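Local atomic coordinates of monomethylamine methyltransferase MtmB1 (Methanosarcina barkeri, PDB entry 1NTH), a protein that catalyses methyl transfer from monomethylamine to the corrinoid cofactor of its partner protein MtmC in methanogenesis. Residues 43-48 against 56-61; 273-278 against 312-317. One frame throughout, in Å; residues are numbered along the deposited sequence.

Interaction 1 lays the loop 43-48 on the first turns of helix 56-73, and interaction 2 packs two neighbouring helices of the TIM barrel. Their centres are 12 Å apart, and the contacts touch directly. Phe47 joins them: its CE2 is 3.3 Å from Thr275 OG1, and its ring stacks with that of Trp317, Phe47 CG to Trp317 CE2 3.4 Å. Beside this stack Met58 CG comes to 3.6 Å from Trp317 CZ3, while Leu45 CD1 meets Ile276 CD1 on the other barrel helix. Interaction 1 is thus an outer layer, partly buried, resting on the fully buried helix pair of interaction 2.

Interaction 1: 43-48 against 56-61; sequences YGLDFK and KDMMEK
Lys61 leaves its helix with CG anti to the carbonyl carbon and bends once, at chi3 (-63°), which brings CE beside Tyr43 O; Met58 starts with CG anti to the backbone N and bends at chi2 and chi3, folding SD and CE over the loop at Gly44 to Asp46. The lysine NZ then donates to Tyr43 O at 2.9 Å, with a C=O...N angle of 158° and the nitrogen tilted somewhat from the carbonyl plane. Its aliphatic part runs past the tyrosine side chain in the opposite direction, Lys61 CB lying 4.0 Å from Tyr43 CD2 and 3.9 Å from Leu45 CD2. Lys61 O sits 3.8 Å above one face of the tyrosine ring, offset toward the rim near CG and CD2. The far end of that ring is held from the same helix, where Tyr43 OH bonds to Glu68. An alanine at Lys61 would probably leave Tyr43 O without its charged donor and that stretch of loop less firmly tied to the helix, though the CB contacts would remain. Farther along, Met58 SD accepts a weak hydrogen bond from Asp46 N at 3.6 Å, and its methyl CE rests 3.5 Å from Asp46 O. Leu45 CD2 touches both helical side chains, lying 4.0 Å from Met58 SD. Within the loop Lys48 N donates a hydrogen bond to Asp46 OD1, from above the carboxylate plane, in an Asx turn. At the other end of the segment Gly44, with positive phi, ends helix 24-42 in a Schellman motif, and the whole is a loop joining two successive helices, packed back on the first turns of the second.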
loop_
_atom_site.group_PDB
_atom_site.type_symbol
_atom_site.label_atom_id
_atom_site.label_comp_id
_atom_site.label_asym_id
_atom_site.label_seq_id
_atom_site.Cartn_x
_atom_site.Cartn_y
_atom_site.Cartn_z
ATOM N N TYR A 43 -49.912 -3.755 -23.211
ATOM C CA TYR A 43 -49.983 -3.872 -21.757
ATOM C C TYR A 43 -50.932 -2.849 -21.141
ATOM O O TYR A 43 -51.105 -2.808 -19.924
ATOM C CB TYR A 43 -48.589 -3.732 -21.135
ATOM C CG TYR A 43 -47.718 -4.948 -21.340
ATOM C CD1 TYR A 43 -46.784 -4.997 -22.373
ATOM C CD2 TYR A 43 -47.847 -6.062 -20.514
ATOM C CE1 TYR A 43 -45.998 -6.132 -22.578
ATOM C CE2 TYR A 43 -47.070 -7.200 -20.710
ATOM C CZ TYR A 43 -46.148 -7.226 -21.741
ATOM O OH TYR A 43 -45.374 -8.347 -21.930
ATOM N N GLY A 44 -51.548 -2.029 -21.987
ATOM C CA GLY A 44 -52.481 -1.023 -21.509
ATOM C C GLY A 44 -51.910 -0.084 -20.466
ATOM O O GLY A 44 -52.574 0.241 -19.481
ATOM N N LEU A 45 -50.681 0.372 -20.679
ATOM C CA LEU A 45 -50.048 1.270 -19.723
ATOM C C LEU A 45 -50.709 2.643 -19.680
ATOM O O LEU A 45 -50.910 3.285 -20.710
ATOM C CB LEU A 45 -48.558 1.415 -20.040
ATOM C CG LEU A 45 -47.762 0.109 -20.065
ATOM C CD1 LEU A 45 -46.293 0.418 -20.333
ATOM C CD2 LEU A 45 -47.920 -0.628 -18.740
ATOM N N ASP A 46 -51.044 3.079 -18.471
ATOM C CA ASP A 46 -51.680 4.370 -18.237
ATOM C C ASP A 46 -51.270 4.794 -16.829
ATOM O O ASP A 46 -51.693 4.183 -15.846
ATOM C CB ASP A 46 -53.203 4.229 -18.310
ATOM C CG ASP A 46 -53.922 5.566 -18.241
ATOM O OD1 ASP A 46 -53.297 6.567 -17.836
ATOM O OD2 ASP A 46 -55.122 5.613 -18.586
ATOM N N PHE A 47 -50.444 5.831 -16.730
ATOM C CA PHE A 47 -49.967 6.297 -15.430
ATOM C C PHE A 47 -50.959 7.189 -14.692
ATOM O O PHE A 47 -50.756 7.530 -13.526
ATOM C CB PHE A 47 -48.624 7.015 -15.593
ATOM C CG PHE A 47 -47.517 6.129 -16.111
ATOM C CD1 PHE A 47 -47.703 4.752 -16.251
ATOM C CD2 PHE A 47 -46.282 6.673 -16.448
ATOM C CE1 PHE A 47 -46.673 3.934 -16.719
ATOM C CE2 PHE A 47 -45.247 5.862 -16.915
ATOM C CZ PHE A 47 -45.442 4.494 -17.052
ATOM N N LYS A 48 -52.028 7.571 -15.381
ATOM C CA LYS A 48 -53.085 8.390 -14.795
ATOM C C LYS A 48 -52.627 9.592 -13.966
ATOM O O LYS A 48 -53.148 9.840 -12.877
ATOM C CB LYS A 48 -53.994 7.492 -13.954
ATOM C CG LYS A 48 -54.566 6.327 -14.748
ATOM C CD LYS A 48 -55.269 5.315 -13.864
ATOM C CE LYS A 48 -55.762 4.136 -14.690
ATOM N NZ LYS A 48 -56.360 3.061 -13.850
ATOM N N LYS A 56 -49.559 -1.735 -8.191
ATOM C CA LYS A 56 -48.567 -2.761 -8.479
ATOM C C LYS A 56 -48.846 -3.550 -9.752
ATOM O O LYS A 56 -47.914 -4.023 -10.403
ATOM C CB LYS A 56 -48.417 -3.713 -7.286
ATOM C CG LYS A 56 -47.355 -4.783 -7.476
ATOM C CD LYS A 56 -47.258 -5.691 -6.260
ATOM C CE LYS A 56 -46.196 -6.763 -6.460
ATOM N NZ LYS A 56 -46.095 -7.671 -5.283
ATOM N N ASP A 57 -50.117 -3.697 -10.112
ATOM C CA ASP A 57 -50.463 -4.427 -11.327
ATOM C C ASP A 57 -49.945 -3.673 -12.549
ATOM O O ASP A 57 -49.394 -4.273 -13.472
ATOM C CB ASP A 57 -51.980 -4.615 -11.430
ATOM C CG ASP A 57 -52.529 -5.530 -10.352
ATOM O OD1 ASP A 57 -52.008 -6.656 -10.207
ATOM O OD2 ASP A 57 -53.483 -5.127 -9.653
ATOM N N MET A 58 -50.129 -2.357 -12.546
ATOM C CA MET A 58 -49.674 -1.519 -13.649
ATOM C C MET A 58 -48.145 -1.516 -13.676
ATOM O O MET A 58 -47.531 -1.519 -14.745
ATOM C CB MET A 58 -50.202 -0.091 -13.479
ATOM C CG MET A 58 -49.961 0.824 -14.674
ATOM S SD MET A 58 -50.812 0.261 -16.169
ATOM C CE MET A 58 -52.486 0.810 -15.823
ATOM N N MET A 59 -47.534 -1.520 -12.494
ATOM C CA MET A 59 -46.078 -1.528 -12.399
ATOM C C MET A 59 -45.508 -2.816 -12.973
ATOM O O MET A 59 -44.496 -2.795 -13.674
ATOM C CB MET A 59 -45.645 -1.366 -10.941
ATOM C CG MET A 59 -45.940 0.011 -10.377
ATOM S SD MET A 59 -45.746 0.067 -8.588
ATOM C CE MET A 59 -43.973 -0.171 -8.446
ATOM N N GLU A 60 -46.156 -3.940 -12.679
ATOM C CA GLU A 60 -45.689 -5.221 -13.192
ATOM C C GLU A 60 -45.781 -5.252 -14.714
ATOM O O GLU A 60 -44.917 -5.819 -15.380
ATOM C CB GLU A 60 -46.493 -6.376 -12.592
ATOM C CG GLU A 60 -46.131 -7.729 -13.183
ATOM C CD GLU A 60 -46.703 -8.889 -12.393
ATOM O OE1 GLU A 60 -47.876 -8.806 -11.973
ATOM O OE2 GLU A 60 -45.977 -9.889 -12.202
ATOM N N LYS A 61 -46.823 -4.643 -15.268
ATOM C CA LYS A 61 -46.961 -4.612 -16.720
ATOM C C LYS A 61 -45.872 -3.725 -17.321
ATOM O O LYS A 61 -45.350 -4.017 -18.396
ATOM C CB LYS A 61 -48.350 -4.106 -17.115
ATOM C CG LYS A 61 -49.459 -5.075 -16.729
ATOM C CD LYS A 61 -50.801 -4.677 -17.319
ATOM C CE LYS A 61 -51.267 -3.327 -16.803
ATOM N NZ LYS A 61 -52.549 -2.907 -17.448
#

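Interaction 2: 273-278 against 312-317; sequences ETTIVD and LMIAGW
Ile314 packs against Thr274, Thr275 and Asp278, and together they join two successive outer helices of the TIM barrel, 271-288 and 309-325, with strand 293-300 between them in the chain. The axes of 273-278 and 312-317 come within 9.1 Å, with 40° between their directions. Ile314 CD1 lies 3.7 Å from Thr274 CG2, and Ile314 CG2 is 3.7 Å from Asp278 OD2. That second methyl is shared, because Thr275 OG1 reaches it too. The same hydroxyl oxygen, Thr275 OG1, leans against Ile314 CG1, 3.5 Å away, and is equally close to Ile314 CA. The backbones are near each other here: the CA atoms of Thr275 and Ile314 are 5.1 Å apart.

In the next shell, both threonines have OG1 anti to the carbonyl carbon, beside their own backbone N. Each OG1 is hydrogen-bonded to the carbonyl oxygen four residues back, Thr274 to Gly270 O and Thr275 to Ile271 O, so the buried hydroxyls are satisfied. Pro298 of strand 293-300 touches Asp278, Ile314 and Ala315, placing both helices against the barrel. Farther out, the indole of Trp317 is anchored through NE1 to Glu50 O, in the loop ahead of helix 56-73. Its own CB stays behind in the helix interface, where Trp317 CB meets Thr275 CG2 at 3.9 Å, while that same threonine methyl lies 3.8 Å from Ile314 O.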
loop_
_atom_site.group_PDB
_atom_site.type_symbol
_atom_site.label_atom_id
_atom_site.label_comp_id
_atom_site.label_asym_id
_atom_site.label_seq_id
_atom_site.Cartn_x
_atom_site.Cartn_y
_atom_site.Cartn_z
ATOM N N GLU A 273 -44.331 5.530 -23.179
ATOM C CA GLU A 273 -43.376 4.984 -24.138
ATOM C C GLU A 273 -41.935 5.203 -23.685
ATOM O O GLU A 273 -41.105 4.298 -23.760
ATOM C CB GLU A 273 -43.561 5.625 -25.518
ATOM C CG GLU A 273 -44.884 5.316 -26.206
ATOM C CD GLU A 273 -46.003 6.271 -25.817
ATOM O OE1 GLU A 273 -47.043 6.263 -26.509
ATOM O OE2 GLU A 273 -45.855 7.024 -24.831
ATOM N N THR A 274 -41.643 6.414 -23.223
ATOM C CA THR A 274 -40.298 6.744 -22.772
ATOM C C THR A 274 -39.952 5.975 -21.496
ATOM O O THR A 274 -38.791 5.643 -21.264
ATOM C CB THR A 274 -40.151 8.261 -22.526
ATOM O OG1 THR A 274 -40.472 8.973 -23.731
ATOM C CG2 THR A 274 -38.714 8.607 -22.135
ATOM N N THR A 275 -40.961 5.682 -20.681
ATOM C CA THR A 275 -40.733 4.944 -19.443
ATOM C C THR A 275 -40.402 3.486 -19.758
ATOM O O THR A 275 -39.591 2.860 -19.075
ATOM C CB THR A 275 -41.960 5.032 -18.512
ATOM O OG1 THR A 275 -42.325 6.410 -18.343
ATOM C CG2 THR A 275 -41.633 4.440 -17.137
ATOM N N ILE A 276 -41.032 2.942 -20.797
ATOM C CA ILE A 276 -40.755 1.573 -21.210
ATOM C C ILE A 276 -39.276 1.503 -21.595
ATOM O O ILE A 276 -38.566 0.570 -21.218
ATOM C CB ILE A 276 -41.621 1.169 -22.430
ATOM C CG1 ILE A 276 -43.080 1.024 -21.996
ATOM C CG2 ILE A 276 -41.108 -0.132 -23.041
ATOM C CD1 ILE A 276 -44.037 0.743 -23.150
ATOM N N VAL A 277 -38.816 2.502 -22.341
ATOM C CA VAL A 277 -37.418 2.560 -22.757
ATOM C C VAL A 277 -36.525 2.698 -21.526
ATOM O O VAL A 277 -35.477 2.053 -21.437
ATOM C CB VAL A 277 -37.164 3.765 -23.700
ATOM C CG1 VAL A 277 -35.667 4.020 -23.847
ATOM C CG2 VAL A 277 -37.774 3.486 -25.061
ATOM N N ASP A 278 -36.949 3.532 -20.582
ATOM C CA ASP A 278 -36.182 3.760 -19.358
ATOM C C ASP A 278 -35.983 2.450 -18.594
ATOM O O ASP A 278 -34.875 2.148 -18.150
ATOM C CB ASP A 278 -36.897 4.782 -18.472
ATOM C CG ASP A 278 -35.984 5.378 -17.418
ATOM O OD1 ASP A 278 -34.831 4.914 -17.296
ATOM O OD2 ASP A 278 -36.424 6.311 -16.715
ATOM N N LEU A 312 -40.477 13.809 -14.563
ATOM C CA LEU A 312 -40.548 13.362 -13.176
ATOM C C LEU A 312 -41.399 12.092 -13.116
ATOM O O LEU A 312 -41.080 11.154 -12.386
ATOM C CB LEU A 312 -41.147 14.456 -12.283
ATOM C CG LEU A 312 -40.258 15.687 -12.055
ATOM C CD1 LEU A 312 -41.021 16.739 -11.263
ATOM C CD2 LEU A 312 -38.984 15.277 -11.305
ATOM N N MET A 313 -42.478 12.054 -13.897
ATOM C CA MET A 313 -43.341 10.875 -13.931
ATOM C C MET A 313 -42.587 9.678 -14.502
ATOM O O MET A 313 -42.719 8.557 -14.011
ATOM C CB MET A 313 -44.589 11.153 -14.775
ATOM C CG MET A 313 -45.561 12.122 -14.126
ATOM S SD MET A 313 -46.908 12.571 -15.242
ATOM C CE MET A 313 -47.819 11.037 -15.317
ATOM N N ILE A 314 -41.797 9.919 -15.544
ATOM C CA ILE A 314 -41.018 8.853 -16.162
ATOM C C ILE A 314 -40.034 8.273 -15.147
ATOM O O ILE A 314 -39.952 7.055 -14.978
ATOM C CB ILE A 314 -40.244 9.380 -17.394
ATOM C CG1 ILE A 314 -41.243 9.774 -18.489
ATOM C CG2 ILE A 314 -39.270 8.319 -17.909
ATOM C CD1 ILE A 314 -40.636 10.581 -19.617
ATOM N N ALA A 315 -39.302 9.145 -14.462
ATOM C CA ALA A 315 -38.326 8.697 -13.471
ATOM C C ALA A 315 -38.998 7.984 -12.294
ATOM O O ALA A 315 -38.529 6.935 -11.843
ATOM C CB ALA A 315 -37.513 9.883 -12.965
ATOM N N GLY A 316 -40.091 8.556 -11.800
ATOM C CA GLY A 316 -40.797 7.960 -10.677
ATOM C C GLY A 316 -41.311 6.563 -10.961
ATOM O O GLY A 316 -41.142 5.655 -10.146
ATOM N N TRP A 317 -41.940 6.381 -12.118
ATOM C CA TRP A 317 -42.464 5.071 -12.483
ATOM C C TRP A 317 -41.354 4.071 -12.780
ATOM O O TRP A 317 -41.435 2.914 -12.374
ATOM C CB TRP A 317 -43.400 5.176 -13.695
ATOM C CG TRP A 317 -44.790 5.599 -13.330
ATOM C CD1 TRP A 317 -45.216 6.859 -13.017
ATOM C CD2 TRP A 317 -45.932 4.745 -13.202
ATOM N NE1 TRP A 317 -46.556 6.841 -12.700
ATOM C CE2 TRP A 317 -47.020 5.556 -12.806
ATOM C CE3 TRP A 317 -46.143 3.370 -13.383
ATOM C CZ2 TRP A 317 -48.304 5.037 -12.589
ATOM C CZ3 TRP A 317 -47.421 2.852 -13.167
ATOM C CH2 TRP A 317 -48.483 3.688 -12.775
#